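Local coordinates for xyloglucan-specific endo-beta-1,4-glucanase (Uncultured bacterium, PDB 4W88), which hydrolyses the internal beta-1,4-glucosidic bonds of the xyloglucan backbone, as a family GH5 endoglucanase of the plant cell wall-degrading kind, at residues D190-S202 with L210-T224. The protein carries 1 engineered substitution. Numbering follows the deposited sequence.
Sequences DRVLIICTYGHNS and LEIPSDPNIAVALHT
Leu193 lies opposite Ile218 and Ile195 opposite Val220 in a parallel ladder, Leu193 and Ile195 each hydrogen-bonding to the residues flanking its partner: Leu193 N to Asn217 O and Ala219 N to Leu193 O, then Ile195 N to Ala219 O and Ala221 N to Ile195 O. Past Ile195 the backbones draw apart, and Thr197 N and Ala221 O are buried without a partner. Backbone bonding resumes where His223 N gives His200 O a nearly straight bond (3.0 Å, 176°), in the carbonyl plane on a lone pair. Water 1 links Ser202 OG to His223 O.

The imidazoles of His200 and His223 stack face to face, centroids 3.9 Å apart and planes at 25°, with His200 CD2 3.3 Å from His223 NE2. His200 NE2 is hydrogen-bonded to Glu145 and His223 ND1 to Glu149, a residue of the glycan pocket. An alanine in place of His223 would probably strip the cover from one face of the His200 ring and leave Glu149 without this partner.

Ile194 CG2 presses on Ala221 CB at a tight 3.3 Å inside the barrel. Outside, a chi1 of 65°, with CG1 between backbone N and carbonyl carbon, brings Ile195 CD1 tip to tip with Pro213 CD (3.6 Å).

These neighbouring strands of a TIM barrel's beta-alpha-beta unit are flanked by strands 142-145 and 267-272; helix 164-182 covers Ile195 and Pro213, helix 246-261 Val220 and Leu222.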
loop_
_atom_site.group_PDB
_atom_site.type_symbol
_atom_site.label_atom_id
_atom_site.label_comp_id
_atom_site.label_asym_id
_atom_site.label_seq_id
_atom_site.Cartn_x
_atom_site.Cartn_y
_atom_site.Cartn_z
ATOM N N ASP A 190 16.928 -9.291 6.703
ATOM C CA ASP A 190 15.916 -9.202 7.737
ATOM C C ASP A 190 14.991 -7.976 7.636
ATOM O O ASP A 190 14.195 -7.695 8.534
ATOM C CB ASP A 190 16.560 -9.320 9.121
ATOM C CG ASP A 190 17.585 -8.285 9.441
ATOM O OD1 ASP A 190 17.842 -7.403 8.591
ATOM O OD2 ASP A 190 18.194 -8.384 10.585
ATOM N N ARG A 191 15.038 -7.270 6.493
ATOM C CA ARG A 191 14.082 -6.225 6.207
ATOM C C ARG A 191 12.663 -6.744 6.307
ATOM O O ARG A 191 12.393 -7.897 5.890
ATOM C CB ARG A 191 14.328 -5.707 4.758
ATOM C CG ARG A 191 13.525 -4.487 4.404
ATOM C CD ARG A 191 13.891 -3.854 3.084
ATOM N NE ARG A 191 15.291 -3.632 2.865
ATOM C CZ ARG A 191 16.053 -2.761 3.515
ATOM N NH1 ARG A 191 15.532 -1.934 4.407
ATOM N NH2 ARG A 191 17.344 -2.733 3.276
ATOM N N VAL A 192 11.737 -5.911 6.795
ATOM C CA VAL A 192 10.353 -6.323 6.765
ATOM C C VAL A 192 9.884 -6.401 5.290
ATOM O O VAL A 192 9.888 -5.382 4.573
ATOM C CB VAL A 192 9.435 -5.396 7.582
ATOM C CG1 VAL A 192 7.936 -5.840 7.547
ATOM C CG2 VAL A 192 9.933 -5.288 9.014
ATOM N N LEU A 193 9.331 -7.576 4.925
ATOM C CA LEU A 193 8.762 -7.780 3.633
ATOM C C LEU A 193 7.271 -8.003 3.752
ATOM O O LEU A 193 6.855 -8.836 4.537
ATOM C CB LEU A 193 9.406 -8.943 2.902
ATOM C CG LEU A 193 10.916 -8.896 2.788
ATOM C CD1 LEU A 193 11.504 -10.055 2.010
ATOM C CD2 LEU A 193 11.441 -7.599 2.171
ATOM N N ILE A 194 6.490 -7.300 2.938
ATOM C CA ILE A 194 5.067 -7.188 3.161
ATOM C C ILE A 194 4.389 -7.876 1.965
ATOM O O ILE A 194 4.396 -7.373 0.828
ATOM C CB ILE A 194 4.597 -5.717 3.293
ATOM C CG1 ILE A 194 5.349 -4.980 4.403
ATOM C CG2 ILE A 194 3.074 -5.665 3.567
ATOM C CD1 ILE A 194 5.090 -3.466 4.486
ATOM N N ILE A 195 3.849 -9.046 2.247
ATOM C CA ILE A 195 3.190 -9.856 1.264
ATOM C C ILE A 195 1.708 -9.446 1.241
ATOM O O ILE A 195 1.258 -8.606 2.043
ATOM C CB ILE A 195 3.373 -11.367 1.559
ATOM C CG1 ILE A 195 2.691 -11.802 2.852
ATOM C CG2 ILE A 195 4.842 -11.765 1.462
ATOM C CD1 ILE A 195 2.540 -13.315 3.016
ATOM N N CYS A 196 0.905 -10.072 0.387
ATOM C CA CYS A 196 -0.494 -9.698 0.287
ATOM C C CYS A 196 -1.365 -10.862 -0.125
ATOM O O CYS A 196 -0.885 -11.888 -0.627
ATOM C CB CYS A 196 -0.677 -8.529 -0.713
ATOM S SG CYS A 196 -0.268 -8.897 -2.409
ATOM N N THR A 197 -2.677 -10.677 0.077
ATOM C CA THR A 197 -3.669 -11.525 -0.501
ATOM C C THR A 197 -4.010 -11.111 -1.944
ATOM O O THR A 197 -3.661 -10.026 -2.404
ATOM C CB THR A 197 -4.961 -11.412 0.311
ATOM O OG1 THR A 197 -5.269 -10.027 0.383
ATOM C CG2 THR A 197 -4.847 -12.039 1.725
ATOM N N TYR A 198 -4.740 -11.978 -2.634
ATOM C CA TYR A 198 -5.259 -11.656 -3.966
ATOM C C TYR A 198 -6.049 -10.345 -3.832
ATOM O O TYR A 198 -6.906 -10.215 -2.930
ATOM C CB TYR A 198 -6.222 -12.739 -4.441
ATOM C CG TYR A 198 -6.737 -12.495 -5.829
ATOM C CD1 TYR A 198 -7.836 -11.626 -6.100
ATOM C CD2 TYR A 198 -6.150 -13.118 -6.927
ATOM C CE1 TYR A 198 -8.249 -11.428 -7.423
ATOM C CE2 TYR A 198 -6.620 -12.953 -8.228
ATOM C CZ TYR A 198 -7.665 -12.136 -8.479
ATOM O OH TYR A 198 -8.091 -11.980 -9.771
ATOM N N GLY A 199 -5.752 -9.360 -4.683
ATOM C CA GLY A 199 -6.444 -8.071 -4.621
ATOM C C GLY A 199 -6.295 -7.248 -3.353
ATOM O O GLY A 199 -7.067 -6.287 -3.175
ATOM N N HIS A 200 -5.371 -7.624 -2.456
ATOM C CA HIS A 200 -5.357 -7.128 -1.098
ATOM C C HIS A 200 -6.726 -7.288 -0.383
ATOM O O HIS A 200 -7.050 -6.532 0.548
ATOM C CB HIS A 200 -4.907 -5.681 -1.090
ATOM C CG HIS A 200 -3.418 -5.453 -1.064
ATOM N ND1 HIS A 200 -2.590 -5.715 -2.134
ATOM C CD2 HIS A 200 -2.611 -5.005 -0.072
ATOM C CE1 HIS A 200 -1.345 -5.404 -1.820
ATOM N NE2 HIS A 200 -1.332 -4.988 -0.568
ATOM N N ASN A 201 -7.504 -8.280 -0.816
ATOM C CA ASN A 201 -8.840 -8.618 -0.287
ATOM C C ASN A 201 -8.723 -9.331 1.065
ATOM O O ASN A 201 -7.784 -10.085 1.293
ATOM C CB ASN A 201 -9.605 -9.466 -1.323
ATOM C CG ASN A 201 -10.970 -9.895 -0.843
ATOM O OD1 ASN A 201 -11.116 -10.931 -0.166
ATOM N ND2 ASN A 201 -11.982 -9.115 -1.173
ATOM N N SER A 202 -9.688 -9.044 1.951
ATOM C CA SER A 202 -9.741 -9.604 3.316
ATOM C C SER A 202 -10.983 -10.451 3.636
ATOM O O SER A 202 -11.291 -10.671 4.818
ATOM C CB SER A 202 -9.607 -8.484 4.359
ATOM O OG SER A 202 -10.689 -7.653 4.292
ATOM N N LEU A 210 -4.439 -18.015 2.266
ATOM C CA LEU A 210 -3.141 -17.335 2.251
ATOM C C LEU A 210 -2.108 -18.158 2.991
ATOM O O LEU A 210 -2.256 -18.454 4.161
ATOM C CB LEU A 210 -3.216 -15.974 2.933
ATOM C CG LEU A 210 -1.927 -15.140 2.944
ATOM C CD1 LEU A 210 -1.589 -14.596 1.556
ATOM C CD2 LEU A 210 -2.080 -14.004 3.912
ATOM N N GLU A 211 -1.037 -18.514 2.305
ATOM C CA GLU A 211 0.093 -19.216 2.933
ATOM C C GLU A 211 0.931 -18.248 3.710
ATOM O O GLU A 211 1.255 -17.149 3.216
ATOM C CB GLU A 211 0.960 -19.821 1.851
ATOM C CG GLU A 211 2.014 -20.745 2.340
ATOM C CD GLU A 211 2.777 -21.371 1.201
ATOM O OE1 GLU A 211 2.214 -21.543 0.076
ATOM O OE2 GLU A 211 3.965 -21.650 1.443
ATOM N N ILE A 212 1.274 -18.614 4.937
ATOM C CA ILE A 212 2.086 -17.726 5.745
ATOM C C ILE A 212 3.535 -18.205 5.664
ATOM O O ILE A 212 3.869 -19.293 6.119
ATOM C CB ILE A 212 1.637 -17.760 7.212
ATOM C CG1 ILE A 212 0.131 -17.470 7.333
ATOM C CG2 ILE A 212 2.506 -16.852 8.073
ATOM C CD1 ILE A 212 -0.291 -16.151 6.757
ATOM N N PRO A 213 4.440 -17.367 5.169
ATOM C CA PRO A 213 5.833 -17.776 5.125
ATOM C C PRO A 213 6.448 -18.088 6.478
ATOM O O PRO A 213 6.126 -17.450 7.486
ATOM C CB PRO A 213 6.520 -16.537 4.572
ATOM C CG PRO A 213 5.449 -15.803 3.833
ATOM C CD PRO A 213 4.283 -15.987 4.688
ATOM N N SER A 214 7.351 -19.072 6.492
ATOM C CA SER A 214 8.116 -19.321 7.706
ATOM C C SER A 214 9.115 -18.170 8.008
ATOM O O SER A 214 9.602 -18.027 9.165
ATOM C CB SER A 214 8.768 -20.715 7.660
ATOM O OG SER A 214 9.618 -20.724 6.526
ATOM N N ASP A 215 9.442 -17.321 7.038
ATOM C CA ASP A 215 10.358 -16.184 7.287
ATOM C C ASP A 215 9.741 -15.334 8.407
ATOM O O ASP A 215 8.581 -14.950 8.333
ATOM C CB ASP A 215 10.486 -15.411 5.998
ATOM C CG ASP A 215 11.493 -14.309 6.032
ATOM O OD1 ASP A 215 11.435 -13.437 6.905
ATOM O OD2 ASP A 215 12.271 -14.261 5.077
ATOM N N PRO A 216 10.532 -15.047 9.437
ATOM C CA PRO A 216 9.966 -14.341 10.627
ATOM C C PRO A 216 9.834 -12.842 10.452
ATOM O O PRO A 216 9.265 -12.172 11.318
ATOM C CB PRO A 216 10.990 -14.649 11.716
ATOM C CG PRO A 216 12.280 -14.848 10.954
ATOM C CD PRO A 216 11.936 -15.467 9.633
ATOM N N ASN A 217 10.381 -12.337 9.338
ATOM C CA ASN A 217 10.409 -10.901 9.045
ATOM C C ASN A 217 9.485 -10.478 7.914
ATOM O O ASN A 217 9.866 -9.683 7.034
ATOM C CB ASN A 217 11.838 -10.402 8.835
ATOM C CG ASN A 217 12.635 -10.489 10.124
ATOM O OD1 ASN A 217 12.262 -9.949 11.126
ATOM N ND2 ASN A 217 13.733 -11.178 10.088
ATOM N N ILE A 218 8.243 -10.934 8.043
ATOM C CA ILE A 218 7.215 -10.576 7.109
ATOM C C ILE A 218 6.020 -9.955 7.789
ATOM O O ILE A 218 5.811 -10.062 9.019
ATOM C CB ILE A 218 6.800 -11.766 6.225
ATOM C CG1 ILE A 218 6.102 -12.863 7.027
ATOM C CG2 ILE A 218 7.984 -12.289 5.482
ATOM C CD1 ILE A 218 4.614 -12.628 7.269
ATOM N N ALA A 219 5.211 -9.284 6.974
ATOM C CA ALA A 219 3.875 -8.823 7.397
ATOM C C ALA A 219 2.928 -9.048 6.221
ATOM O O ALA A 219 3.369 -9.196 5.085
ATOM C CB ALA A 219 3.887 -7.320 7.806
ATOM N N VAL A 220 1.645 -9.029 6.535
ATOM C CA VAL A 220 0.576 -9.184 5.569
ATOM C C VAL A 220 -0.193 -7.833 5.392
ATOM O O VAL A 220 -0.643 -7.246 6.383
ATOM C CB VAL A 220 -0.407 -10.282 5.943
ATOM C CG1 VAL A 220 -1.524 -10.361 4.890
ATOM C CG2 VAL A 220 0.341 -11.615 6.084
ATOM N N ALA A 221 -0.250 -7.363 4.143
ATOM C CA ALA A 221 -0.908 -6.153 3.753
ATOM C C ALA A 221 -2.318 -6.499 3.218
ATOM O O ALA A 221 -2.531 -7.486 2.452
ATOM C CB ALA A 221 -0.117 -5.429 2.680
ATOM N N LEU A 222 -3.242 -5.658 3.665
ATOM C CA LEU A 222 -4.636 -5.621 3.211
ATOM C C LEU A 222 -5.036 -4.219 2.867
ATOM O O LEU A 222 -4.497 -3.288 3.407
ATOM C CB LEU A 222 -5.572 -6.229 4.302
ATOM C CG LEU A 222 -5.179 -7.632 4.697
ATOM C CD1 LEU A 222 -5.926 -7.988 5.938
ATOM C CD2 LEU A 222 -5.433 -8.682 3.574
ATOM N N HIS A 223 -6.072 -4.072 2.027
ATOM C CA HIS A 223 -6.675 -2.793 1.783
ATOM C C HIS A 223 -8.132 -2.875 2.197
ATOM O O HIS A 223 -8.843 -3.748 1.745
ATOM C CB HIS A 223 -6.613 -2.385 0.326
ATOM C CG HIS A 223 -5.238 -2.143 -0.186
ATOM N ND1 HIS A 223 -4.942 -1.934 -1.534
ATOM C CD2 HIS A 223 -4.068 -2.021 0.476
ATOM C CE1 HIS A 223 -3.651 -1.722 -1.647
ATOM N NE2 HIS A 223 -3.114 -1.754 -0.449
ATOM N N THR A 224 -8.539 -1.952 3.077
ATOM C CA THR A 224 -9.827 -2.020 3.690
ATOM C C THR A 224 -10.471 -0.650 3.718
ATOM O O THR A 224 -10.460 0.071 4.738
ATOM C CB THR A 224 -9.859 -2.671 5.079
ATOM O OG1 THR A 224 -8.923 -2.053 5.961
ATOM C CG2 THR A 224 -9.571 -4.086 4.974
HETATM O O HOH W 1 -9.775 -6.165 2.186
#